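Local coordinates for protein glutamine--tRNA ligase (Saccharomyces cerevisiae, PDB 3TL4) that joins glutamine to tRNA(Gln) at the expense of ATP, and is represented here by its N-terminal appended tRNA-binding domain, at residues E23-K26 / V30-S33; K49-L54 / N75-G80; S60-T65 / A90-V95; T84-D89 / L158-P163. All blocks are in the same frame, centred on the assembly; numbering follows the deposited sequence.

All four contacts lie within the largely helical tRNA-binding domain. Contact 1, between neighbouring helices, and contact 2, between helices 49-62 and 70-78, are buried; contacts 3 and 4 are only partly so. Contacts 2 and 3 share helix 49-62, and contacts 3 and 4 share helix 85-98. Contact 1 touches contact 3 through Ser-33 and Gly-64, while Leu-54 and Ile-77 of contact 2 pack on Val-88 of the segment used in contact 4. The chemistry changes along the way: a hydroxyl against a carbonyl in contact 1, aliphatic branches in contact 2, a phenyl face in contact 3, and an indole with leucine near solvent in contact 4.

Contact 1: E23-K26 / V30-S33; sequences EIVK and VSDS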
loop_
_atom_site.group_PDB
_atom_site.type_symbol
_atom_site.label_atom_id
_atom_site.label_comp_id
_atom_site.label_asym_id
_atom_site.label_seq_id
_atom_site.Cartn_x
_atom_site.Cartn_y
_atom_site.Cartn_z
ATOM N N GLU A 23 14.035 -13.176 12.796
ATOM C CA GLU A 23 13.510 -11.900 13.255
ATOM C C GLU A 23 12.011 -11.997 13.617
ATOM O O GLU A 23 11.583 -11.531 14.681
ATOM C CB GLU A 23 13.753 -10.862 12.160
ATOM C CG GLU A 23 13.264 -9.465 12.454
ATOM C CD GLU A 23 13.194 -8.615 11.197
ATOM O OE1 GLU A 23 14.202 -8.556 10.459
ATOM O OE2 GLU A 23 12.122 -8.025 10.936
ATOM N N ILE A 24 11.219 -12.614 12.741
ATOM C CA ILE A 24 9.789 -12.792 12.983
ATOM C C ILE A 24 9.451 -13.492 14.316
ATOM O O ILE A 24 8.563 -13.043 15.047
ATOM C CB ILE A 24 9.103 -13.553 11.831
ATOM C CG1 ILE A 24 9.056 -12.686 10.567
ATOM C CG2 ILE A 24 7.684 -13.972 12.242
ATOM C CD1 ILE A 24 8.623 -13.441 9.311
ATOM N N VAL A 25 10.148 -14.588 14.622
ATOM C CA VAL A 25 9.860 -15.370 15.827
ATOM C C VAL A 25 10.310 -14.652 17.103
ATOM O O VAL A 25 9.975 -15.072 18.213
ATOM C CB VAL A 25 10.489 -16.789 15.782
ATOM C CG1 VAL A 25 9.774 -17.669 14.772
ATOM C CG2 VAL A 25 11.977 -16.715 15.468
ATOM N N LYS A 26 11.080 -13.578 16.939
ATOM C CA LYS A 26 11.408 -12.700 18.053
ATOM C C LYS A 26 10.104 -12.165 18.653
ATOM O O LYS A 26 9.994 -11.980 19.866
ATOM C CB LYS A 26 12.279 -11.532 17.572
ATOM C CG LYS A 26 13.754 -11.582 17.997
ATOM C CD LYS A 26 14.443 -12.852 17.536
ATOM C CE LYS A 26 15.935 -12.784 17.798
ATOM N NZ LYS A 26 16.604 -14.076 17.482
ATOM N N VAL A 30 2.879 -11.600 16.835
ATOM C CA VAL A 30 2.853 -11.502 15.388
ATOM C C VAL A 30 3.071 -12.864 14.712
ATOM O O VAL A 30 2.434 -13.169 13.696
ATOM C CB VAL A 30 3.891 -10.478 14.911
ATOM C CG1 VAL A 30 3.988 -10.468 13.398
ATOM C CG2 VAL A 30 3.533 -9.086 15.453
ATOM N N SER A 31 3.960 -13.677 15.286
ATOM C CA SER A 31 4.215 -15.032 14.804
ATOM C C SER A 31 2.990 -15.927 14.901
ATOM O O SER A 31 2.721 -16.704 13.988
ATOM C CB SER A 31 5.362 -15.685 15.582
ATOM O OG SER A 31 6.619 -15.296 15.063
ATOM N N ASP A 32 2.263 -15.830 16.013
ATOM C CA ASP A 32 1.022 -16.588 16.192
ATOM C C ASP A 32 0.002 -16.251 15.117
ATOM O O ASP A 32 -0.658 -17.141 14.586
ATOM C CB ASP A 32 0.400 -16.320 17.566
ATOM C CG ASP A 32 1.114 -17.047 18.678
ATOM O OD1 ASP A 32 1.629 -18.157 18.420
ATOM O OD2 ASP A 32 1.162 -16.508 19.807
ATOM N N SER A 33 -0.152 -14.959 14.825
ATOM C CA SER A 33 -1.100 -14.523 13.800
ATOM C C SER A 33 -0.613 -14.961 12.426
ATOM O O SER A 33 -1.398 -15.446 11.610
ATOM C CB SER A 33 -1.314 -13.007 13.819
ATOM O OG SER A 33 -1.599 -12.532 15.119
#
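Ser-31 turns its hydroxyl back beside its own backbone N, with OG anti to the carbonyl carbon (chi1 -83°), and this swings OG toward the carbonyl of Ile-24. On the other side Ile-24 sets its CG2 branch anti to the backbone N, so that this methyl comes within 3.3 Å of Ser-31 OG. The hydroxyl thus meets a carbonyl oxygen and a methyl of the same residue side by side: a weak hydrogen bond of 3.0 Å joins Ser-31 OG to Ile-24 O, and Val-25 closes in with its CA, 3.3 Å from Ser-31 OG. Serine suits the place because it is small enough to enter the tight corner where the short turn between helix 18-24 and helix 28-39 folds the two together. Beyond the corner, Phe-11 of helix 4-13 touches both Ile-24 and Ser-31, and Ile-24 also reaches His-56, which helps to bury the contact. Two carbonyls, those of Ile-24 and Asn-27, lie within weak reach of the one hydroxyl of Ser-31, which implies a modest polar link; the corner probably owes its closure largely to the cover given by Phe-11 and His-56.

Contact 2: K49-L54 / N75-G80; sequences KSTRAL and NGIING
The flat group that Ile-77 meets is a backbone carbonyl, that of Leu-54: the CD1 methyl of Ile-77 lies 3.7 Å from Leu-54 O, and no ring takes part. This is helix-on-helix packing in an all-helical domain, joining the first turns of helix 49-62 to the last turn of helix 70-78. The two branches of Ile-77 divide the work. While CD1 reaches the backbone, CG2, anti to its own backbone N, enters between the two side chains opposite: it lies 3.7 Å from Thr-51 CG2 and 3.8 Å from Leu-54 CB. A beta-branched residue suits the spot, since it offers a methyl close to the backbone as well as a longer arm. Leu-54 crosses Ile-77 at a slant, and both continue onto Val-88 of helix 85-98, so that three helices share this apolar patch. An alanine in place of Ile-77 would probably leave a gap facing Thr-51 CG2 and Leu-54 CB and take the cover from the carbonyl of Leu-54. Thr-51 is two-sided: its methyl serves the interface, and its hydroxyl, turned the other way, is hydrogen-bonded to Tyr-45. Helix 70-78 stops just beyond the contact in a Schellman motif, where Gly-80 takes the positive phi (87°) that a side chain would make difficult. In that motif, Gly-80 N donates to Ile-77 O over 2.9 Å.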
loop_
_atom_site.group_PDB
_atom_site.type_symbol
_atom_site.label_atom_id
_atom_site.label_comp_id
_atom_site.label_asym_id
_atom_site.label_seq_id
_atom_site.Cartn_x
_atom_site.Cartn_y
_atom_site.Cartn_z
ATOM N N LYS A 49 7.437 -13.394 -2.889
ATOM C CA LYS A 49 7.989 -12.310 -2.084
ATOM C C LYS A 49 6.912 -11.291 -1.738
ATOM O O LYS A 49 6.855 -10.784 -0.620
ATOM C CB LYS A 49 9.159 -11.642 -2.812
ATOM C CG LYS A 49 9.846 -10.552 -2.014
ATOM C CD LYS A 49 11.246 -10.249 -2.553
ATOM C CE LYS A 49 11.204 -9.590 -3.921
ATOM N NZ LYS A 49 10.716 -8.185 -3.845
ATOM N N SER A 50 6.048 -11.016 -2.708
ATOM C CA SER A 50 4.970 -10.052 -2.547
ATOM C C SER A 50 3.915 -10.485 -1.515
ATOM O O SER A 50 3.609 -9.741 -0.585
ATOM C CB SER A 50 4.320 -9.768 -3.907
ATOM O OG SER A 50 3.147 -8.975 -3.782
ATOM N N THR A 51 3.350 -11.678 -1.670
ATOM C CA THR A 51 2.279 -12.093 -0.762
ATOM C C THR A 51 2.799 -12.461 0.638
ATOM O O THR A 51 2.145 -12.162 1.636
ATOM C CB THR A 51 1.363 -13.194 -1.364
ATOM O OG1 THR A 51 2.144 -14.308 -1.789
ATOM C CG2 THR A 51 0.591 -12.654 -2.567
ATOM N N ARG A 52 3.982 -13.074 0.716
ATOM C CA ARG A 52 4.642 -13.275 2.005
ATOM C C ARG A 52 4.734 -11.948 2.773
ATOM O O ARG A 52 4.426 -11.877 3.968
ATOM C CB ARG A 52 6.053 -13.861 1.829
ATOM C CG ARG A 52 6.105 -15.326 1.398
ATOM C CD ARG A 52 7.519 -15.869 1.552
ATOM N NE ARG A 52 8.417 -15.374 0.512
ATOM C CZ ARG A 52 8.584 -15.985 -0.650
ATOM N NH1 ARG A 52 7.911 -17.102 -0.896
ATOM N NH2 ARG A 52 9.408 -15.489 -1.561
ATOM N N ALA A 53 5.166 -10.897 2.085
ATOM C CA ALA A 53 5.327 -9.596 2.719
ATOM C C ALA A 53 3.978 -9.022 3.141
ATOM O O ALA A 53 3.843 -8.451 4.213
ATOM C CB ALA A 53 6.041 -8.629 1.773
ATOM N N LEU A 54 2.978 -9.185 2.287
ATOM C CA LEU A 54 1.657 -8.639 2.553
ATOM C C LEU A 54 0.982 -9.356 3.718
ATOM O O LEU A 54 0.324 -8.720 4.548
ATOM C CB LEU A 54 0.784 -8.700 1.293
ATOM C CG LEU A 54 1.219 -7.767 0.165
ATOM C CD1 LEU A 54 0.429 -8.043 -1.120
ATOM C CD2 LEU A 54 1.061 -6.325 0.588
ATOM N N ASN A 75 -7.507 -14.077 1.665
ATOM C CA ASN A 75 -7.919 -14.463 0.318
ATOM C C ASN A 75 -7.671 -13.340 -0.691
ATOM O O ASN A 75 -7.287 -13.586 -1.831
ATOM C CB ASN A 75 -9.394 -14.868 0.293
ATOM C CG ASN A 75 -9.679 -16.122 1.118
ATOM O OD1 ASN A 75 -8.829 -17.012 1.258
ATOM N ND2 ASN A 75 -10.889 -16.200 1.659
ATOM N N GLY A 76 -7.888 -12.104 -0.256
ATOM C CA GLY A 76 -7.632 -10.945 -1.085
ATOM C C GLY A 76 -6.162 -10.815 -1.425
ATOM O O GLY A 76 -5.801 -10.512 -2.561
ATOM N N ILE A 77 -5.298 -11.046 -0.444
ATOM C CA ILE A 77 -3.872 -11.022 -0.720
ATOM C C ILE A 77 -3.539 -12.136 -1.709
ATOM O O ILE A 77 -3.065 -11.865 -2.812
ATOM C CB ILE A 77 -3.023 -11.163 0.575
ATOM C CG1 ILE A 77 -3.137 -9.898 1.427
ATOM C CG2 ILE A 77 -1.572 -11.432 0.239
ATOM C CD1 ILE A 77 -2.752 -10.074 2.900
ATOM N N ILE A 78 -3.804 -13.388 -1.334
ATOM C CA ILE A 78 -3.344 -14.494 -2.166
ATOM C C ILE A 78 -3.979 -14.518 -3.555
ATOM O O ILE A 78 -3.371 -15.017 -4.499
ATOM C CB ILE A 78 -3.431 -15.880 -1.482
ATOM C CG1 ILE A 78 -4.879 -16.303 -1.255
ATOM C CG2 ILE A 78 -2.623 -15.886 -0.196
ATOM C CD1 ILE A 78 -5.034 -17.796 -1.025
ATOM N N ASN A 79 -5.174 -13.956 -3.701
ATOM C CA ASN A 79 -5.771 -13.878 -5.037
ATOM C C ASN A 79 -5.433 -12.608 -5.838
ATOM O O ASN A 79 -5.909 -12.443 -6.943
ATOM C CB ASN A 79 -7.287 -14.150 -5.006
ATOM C CG ASN A 79 -8.095 -12.906 -4.795
ATOM O OD1 ASN A 79 -7.563 -11.876 -4.399
ATOM N ND2 ASN A 79 -9.396 -12.987 -5.053
ATOM N N GLY A 80 -4.615 -11.717 -5.286
ATOM C CA GLY A 80 -4.120 -10.577 -6.052
ATOM C C GLY A 80 -5.023 -9.350 -6.039
ATOM O O GLY A 80 -4.751 -8.365 -6.721
#

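Contact 3: S60-T65 / A90-V95; sequences SFVKGT and AAFKYV
Phe-92 leaves helix 85-98 with CG anti to its backbone N (chi1 171°), which carries the ring across to the end of helix 49-62. Its CB approaches the ring of Phe-61 obliquely. Next, from CG through both CD and CE atoms, the ring lies flat beneath a single carbon: Phe-61 CB stands over its centre, 3.7 Å from the Phe-92 centroid and only 2° off the ring normal, a well-formed CH-pi contact. One flank of the ring reaches Val-62, with CE1 of Phe-92 4.1 Å from Val-62 CG2. At the tip, CZ of Phe-92 meets the backbone, 3.6 Å from Phe-61 O. The two phenyl rings are near parallel (28°) but slid apart, their centroids 5.5 Å from each other, and they barely overlap. Phe-61 instead carries its own ring onward to Val-88 and Asp-89. A phenylalanine suits the place of Phe-92 because a broad ring can take Phe-61 CB over its face and still reach Val-62 CG2 with CE1; an alanine here would probably leave Phe-61 CB and Val-62 CG2 without their cover and open a gap between the two helices. The chain leaves the helix at Lys-63, with positive phi, in a type I' beta turn from Val-62 to Thr-65. With no hydrogen bond across the segments, the helices are held here by dispersion and CH-pi attraction rather than by directed polar links.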
loop_
_atom_site.group_PDB
_atom_site.type_symbol
_atom_site.label_atom_id
_atom_site.label_comp_id
_atom_site.label_asym_id
_atom_site.label_seq_id
_atom_site.Cartn_x
_atom_site.Cartn_y
_atom_site.Cartn_z
ATOM N N SER A 60 1.189 -8.235 11.318
ATOM C CA SER A 60 1.716 -7.183 12.180
ATOM C C SER A 60 0.586 -6.246 12.647
ATOM O O SER A 60 0.703 -5.597 13.692
ATOM C CB SER A 60 2.864 -6.429 11.494
ATOM O OG SER A 60 2.380 -5.417 10.632
ATOM N N PHE A 61 -0.510 -6.207 11.882
ATOM C CA PHE A 61 -1.704 -5.444 12.251
ATOM C C PHE A 61 -2.549 -6.205 13.279
ATOM O O PHE A 61 -3.056 -5.625 14.232
ATOM C CB PHE A 61 -2.571 -5.206 11.023
ATOM C CG PHE A 61 -1.925 -4.373 9.971
ATOM C CD1 PHE A 61 -1.117 -3.304 10.311
ATOM C CD2 PHE A 61 -2.133 -4.658 8.639
ATOM C CE1 PHE A 61 -0.532 -2.543 9.336
ATOM C CE2 PHE A 61 -1.559 -3.896 7.654
ATOM C CZ PHE A 61 -0.753 -2.837 7.999
ATOM N N VAL A 62 -2.707 -7.506 13.057
ATOM C CA VAL A 62 -3.498 -8.365 13.932
ATOM C C VAL A 62 -2.812 -8.570 15.283
ATOM O O VAL A 62 -3.475 -8.587 16.318
ATOM C CB VAL A 62 -3.750 -9.733 13.269
ATOM C CG1 VAL A 62 -4.424 -10.684 14.237
ATOM C CG2 VAL A 62 -4.582 -9.563 12.012
ATOM N N LYS A 63 -1.486 -8.727 15.241
ATOM C CA LYS A 63 -0.586 -8.827 16.408
ATOM C C LYS A 63 -1.104 -9.619 17.608
ATOM O O LYS A 63 -1.225 -9.097 18.724
ATOM C CB LYS A 63 -0.018 -7.447 16.824
ATOM C CG LYS A 63 -1.072 -6.388 17.138
ATOM C CD LYS A 63 -0.485 -4.969 17.164
ATOM C CE LYS A 63 -1.596 -3.904 17.231
ATOM N NZ LYS A 63 -1.829 -3.327 18.591
ATOM N N GLY A 64 -1.394 -10.891 17.357
ATOM C CA GLY A 64 -1.773 -11.822 18.397
ATOM C C GLY A 64 -3.254 -11.868 18.700
ATOM O O GLY A 64 -3.720 -12.791 19.361
ATOM N N THR A 65 -3.997 -10.880 18.219
ATOM C CA THR A 65 -5.433 -10.807 18.492
ATOM C C THR A 65 -6.270 -11.571 17.471
ATOM O O THR A 65 -5.856 -11.756 16.337
ATOM C CB THR A 65 -5.913 -9.351 18.509
ATOM O OG1 THR A 65 -5.163 -8.613 19.483
ATOM C CG2 THR A 65 -7.388 -9.292 18.860
ATOM N N ALA A 90 -6.057 -0.816 4.765
ATOM C CA ALA A 90 -7.472 -0.499 4.562
ATOM C C ALA A 90 -8.403 -1.707 4.766
ATOM O O ALA A 90 -9.419 -1.604 5.428
ATOM C CB ALA A 90 -7.691 0.104 3.176
ATOM N N ALA A 91 -8.069 -2.839 4.164
ATOM C CA ALA A 91 -8.894 -4.028 4.301
ATOM C C ALA A 91 -8.958 -4.455 5.772
ATOM O O ALA A 91 -10.007 -4.843 6.269
ATOM C CB ALA A 91 -8.350 -5.148 3.432
ATOM N N PHE A 92 -7.826 -4.385 6.461
ATOM C CA PHE A 92 -7.779 -4.659 7.893
ATOM C C PHE A 92 -8.676 -3.708 8.688
ATOM O O PHE A 92 -9.459 -4.129 9.524
ATOM C CB PHE A 92 -6.346 -4.589 8.422
ATOM C CG PHE A 92 -6.261 -4.649 9.915
ATOM C CD1 PHE A 92 -6.417 -5.852 10.584
ATOM C CD2 PHE A 92 -6.050 -3.501 10.653
ATOM C CE1 PHE A 92 -6.368 -5.912 11.964
ATOM C CE2 PHE A 92 -5.984 -3.555 12.031
ATOM C CZ PHE A 92 -6.146 -4.765 12.686
ATOM N N LYS A 93 -8.564 -2.417 8.428
ATOM C CA LYS A 93 -9.403 -1.472 9.139
ATOM C C LYS A 93 -10.880 -1.718 8.881
ATOM O O LYS A 93 -11.691 -1.546 9.782
ATOM C CB LYS A 93 -9.007 -0.033 8.814
ATOM C CG LYS A 93 -7.723 0.367 9.517
ATOM C CD LYS A 93 -7.055 1.584 8.897
ATOM C CE LYS A 93 -5.736 1.874 9.612
ATOM N NZ LYS A 93 -4.986 3.014 9.011
ATOM N N TYR A 94 -11.224 -2.139 7.666
ATOM C CA TYR A 94 -12.621 -2.355 7.302
ATOM C C TYR A 94 -13.173 -3.574 8.003
ATOM O O TYR A 94 -14.276 -3.547 8.542
ATOM C CB TYR A 94 -12.801 -2.542 5.789
ATOM C CG TYR A 94 -14.262 -2.713 5.404
ATOM C CD1 TYR A 94 -15.070 -1.607 5.212
ATOM C CD2 TYR A 94 -14.841 -3.979 5.271
ATOM C CE1 TYR A 94 -16.410 -1.734 4.873
ATOM C CE2 TYR A 94 -16.199 -4.118 4.935
ATOM C CZ TYR A 94 -16.969 -2.980 4.740
ATOM O OH TYR A 94 -18.305 -3.050 4.405
ATOM N N VAL A 95 -12.402 -4.651 7.973
ATOM C CA VAL A 95 -12.839 -5.913 8.533
ATOM C C VAL A 95 -12.928 -5.793 10.046
ATOM O O VAL A 95 -13.835 -6.358 10.664
ATOM C CB VAL A 95 -11.941 -7.086 8.073
ATOM C CG1 VAL A 95 -12.327 -8.374 8.781
ATOM C CG2 VAL A 95 -12.071 -7.271 6.564
#

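Contact 4: T84-D89 / L158-P163; sequences TSLQVD and LKWADP
Trp-160 drives the six-membered end of its indole against helix 85-98, and the close packing gathers round one atom, CZ3, which lies 3.7 Å from Gln-87 CG and 3.9 Å from Leu-86 CG. Both side chains cross the indole obliquely, while the carbonyl carbon of Leu-86 is at the ring edge, in its plane. Leu-86, with CG anti to its backbone N (chi1 -166°), extends over the turn until CD2 is 3.3 Å from Lys-159 O, a close approach for a residue that is otherwise exposed. Gln-87 suits its inner position by being two-natured: its aliphatic CG meets the ring, and its buried amide is bonded elsewhere, NE2 to the carbonyl of Ser-111 and OE1 to the backbone N of Lys-83. The helix starts beside the contact with Thr-84 as N-cap, its OG1 accepting from Gln-87 N over 3.1 Å. Trp-160, in turn, stands in a type I turn from Leu-158 to Ala-161. The contact therefore brings the loop between helices 145-153 and 166-178 against the start of helix 85-98, and Ala-90 of the same helix touches the indole as well. Towards solvent the packing thins at Lys-159, also exposed, which lays its CG over a face of the indole, 3.9 Å above the plane, and only skirts Leu-86, its CG 4.4 Å from Leu-86 CD2.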
loop_
_atom_site.group_PDB
_atom_site.type_symbol
_atom_site.label_atom_id
_atom_site.label_comp_id
_atom_site.label_asym_id
_atom_site.label_seq_id
_atom_site.Cartn_x
_atom_site.Cartn_y
_atom_site.Cartn_z
ATOM N N THR A 84 -1.080 -3.929 -2.225
ATOM C CA THR A 84 -0.159 -3.055 -1.485
ATOM C C THR A 84 -0.390 -3.096 0.025
ATOM O O THR A 84 -1.445 -3.543 0.490
ATOM C CB THR A 84 -0.232 -1.584 -1.980
ATOM O OG1 THR A 84 -1.539 -1.062 -1.737
ATOM C CG2 THR A 84 0.051 -1.499 -3.468
ATOM N N SER A 85 0.611 -2.642 0.778
ATOM C CA SER A 85 0.505 -2.508 2.227
ATOM C C SER A 85 -0.646 -1.591 2.562
ATOM O O SER A 85 -1.329 -1.769 3.575
ATOM C CB SER A 85 1.776 -1.897 2.809
ATOM O OG SER A 85 2.877 -2.747 2.594
ATOM N N LEU A 86 -0.825 -0.594 1.703
ATOM C CA LEU A 86 -1.890 0.387 1.834
ATOM C C LEU A 86 -3.272 -0.263 1.708
ATOM O O LEU A 86 -4.164 0.033 2.492
ATOM C CB LEU A 86 -1.708 1.481 0.783
ATOM C CG LEU A 86 -2.523 2.751 0.992
ATOM C CD1 LEU A 86 -1.994 3.501 2.196
ATOM C CD2 LEU A 86 -2.482 3.629 -0.247
ATOM N N GLN A 87 -3.444 -1.154 0.735
ATOM C CA GLN A 87 -4.717 -1.871 0.569
ATOM C C GLN A 87 -4.948 -2.839 1.711
ATOM O O GLN A 87 -6.085 -3.037 2.150
ATOM C CB GLN A 87 -4.759 -2.653 -0.744
ATOM C CG GLN A 87 -4.863 -1.793 -1.997
ATOM C CD GLN A 87 -5.091 -2.630 -3.236
ATOM O OE1 GLN A 87 -4.151 -3.152 -3.826
ATOM N NE2 GLN A 87 -6.345 -2.764 -3.635
ATOM N N VAL A 88 -3.871 -3.452 2.188
ATOM C CA VAL A 88 -3.991 -4.401 3.290
ATOM C C VAL A 88 -4.370 -3.685 4.585
ATOM O O VAL A 88 -5.178 -4.184 5.367
ATOM C CB VAL A 88 -2.719 -5.235 3.482
ATOM C CG1 VAL A 88 -2.872 -6.169 4.679
ATOM C CG2 VAL A 88 -2.431 -6.028 2.219
ATOM N N ASP A 89 -3.787 -2.516 4.806
ATOM C CA ASP A 89 -4.136 -1.719 5.978
ATOM C C ASP A 89 -5.612 -1.292 5.924
ATOM O O ASP A 89 -6.335 -1.402 6.914
ATOM C CB ASP A 89 -3.202 -0.506 6.121
ATOM C CG ASP A 89 -3.533 0.351 7.341
ATOM O OD1 ASP A 89 -3.158 -0.029 8.473
ATOM O OD2 ASP A 89 -4.173 1.409 7.167
ATOM N N LEU A 158 -5.975 10.362 -5.566
ATOM C CA LEU A 158 -4.740 9.622 -5.859
ATOM C C LEU A 158 -4.330 8.638 -4.763
ATOM O O LEU A 158 -3.231 8.087 -4.798
ATOM C CB LEU A 158 -3.582 10.588 -6.140
ATOM C CG LEU A 158 -3.857 11.502 -7.334
ATOM C CD1 LEU A 158 -2.649 12.376 -7.635
ATOM C CD2 LEU A 158 -4.242 10.645 -8.530
ATOM N N LYS A 159 -5.205 8.431 -3.792
ATOM C CA LYS A 159 -4.929 7.497 -2.706
ATOM C C LYS A 159 -4.418 6.148 -3.201
ATOM O O LYS A 159 -3.461 5.601 -2.657
ATOM C CB LYS A 159 -6.187 7.275 -1.869
ATOM C CG LYS A 159 -5.998 6.256 -0.750
ATOM C CD LYS A 159 -7.264 6.096 0.078
ATOM C CE LYS A 159 -6.963 5.405 1.405
ATOM N NZ LYS A 159 -8.201 5.078 2.166
ATOM N N TRP A 160 -5.063 5.617 -4.233
ATOM C CA TRP A 160 -4.742 4.277 -4.728
ATOM C C TRP A 160 -3.791 4.266 -5.919
ATOM O O TRP A 160 -3.460 3.202 -6.439
ATOM C CB TRP A 160 -6.025 3.523 -5.077
ATOM C CG TRP A 160 -6.972 3.424 -3.919
ATOM C CD1 TRP A 160 -8.232 3.943 -3.839
ATOM C CD2 TRP A 160 -6.722 2.785 -2.661
ATOM N NE1 TRP A 160 -8.791 3.651 -2.620
ATOM C CE2 TRP A 160 -7.884 2.944 -1.875
ATOM C CE3 TRP A 160 -5.631 2.090 -2.124
ATOM C CZ2 TRP A 160 -7.983 2.437 -0.578
ATOM C CZ3 TRP A 160 -5.733 1.585 -0.844
ATOM C CH2 TRP A 160 -6.903 1.759 -0.084
ATOM N N ALA A 161 -3.352 5.447 -6.348
ATOM C CA ALA A 161 -2.416 5.561 -7.470
ATOM C C ALA A 161 -0.994 5.153 -7.072
ATOM O O ALA A 161 -0.609 5.259 -5.902
ATOM C CB ALA A 161 -2.428 7.006 -8.053
ATOM N N ASP A 162 -0.226 4.675 -8.051
ATOM C CA ASP A 162 1.189 4.365 -7.854
ATOM C C ASP A 162 1.976 5.666 -7.769
ATOM O O ASP A 162 2.026 6.421 -8.727
ATOM C CB ASP A 162 1.702 3.488 -9.006
ATOM C CG ASP A 162 3.203 3.219 -8.937
ATOM O OD1 ASP A 162 3.842 3.523 -7.904
ATOM O OD2 ASP A 162 3.739 2.687 -9.934
ATOM N N PRO A 163 2.584 5.931 -6.607
ATOM C CA PRO A 163 3.214 7.229 -6.317
ATOM C C PRO A 163 4.557 7.432 -7.002
ATOM O O PRO A 163 5.170 8.483 -6.824
ATOM C CB PRO A 163 3.405 7.198 -4.797
ATOM C CG PRO A 163 3.524 5.742 -4.466
ATOM C CD PRO A 163 2.649 5.005 -5.463
#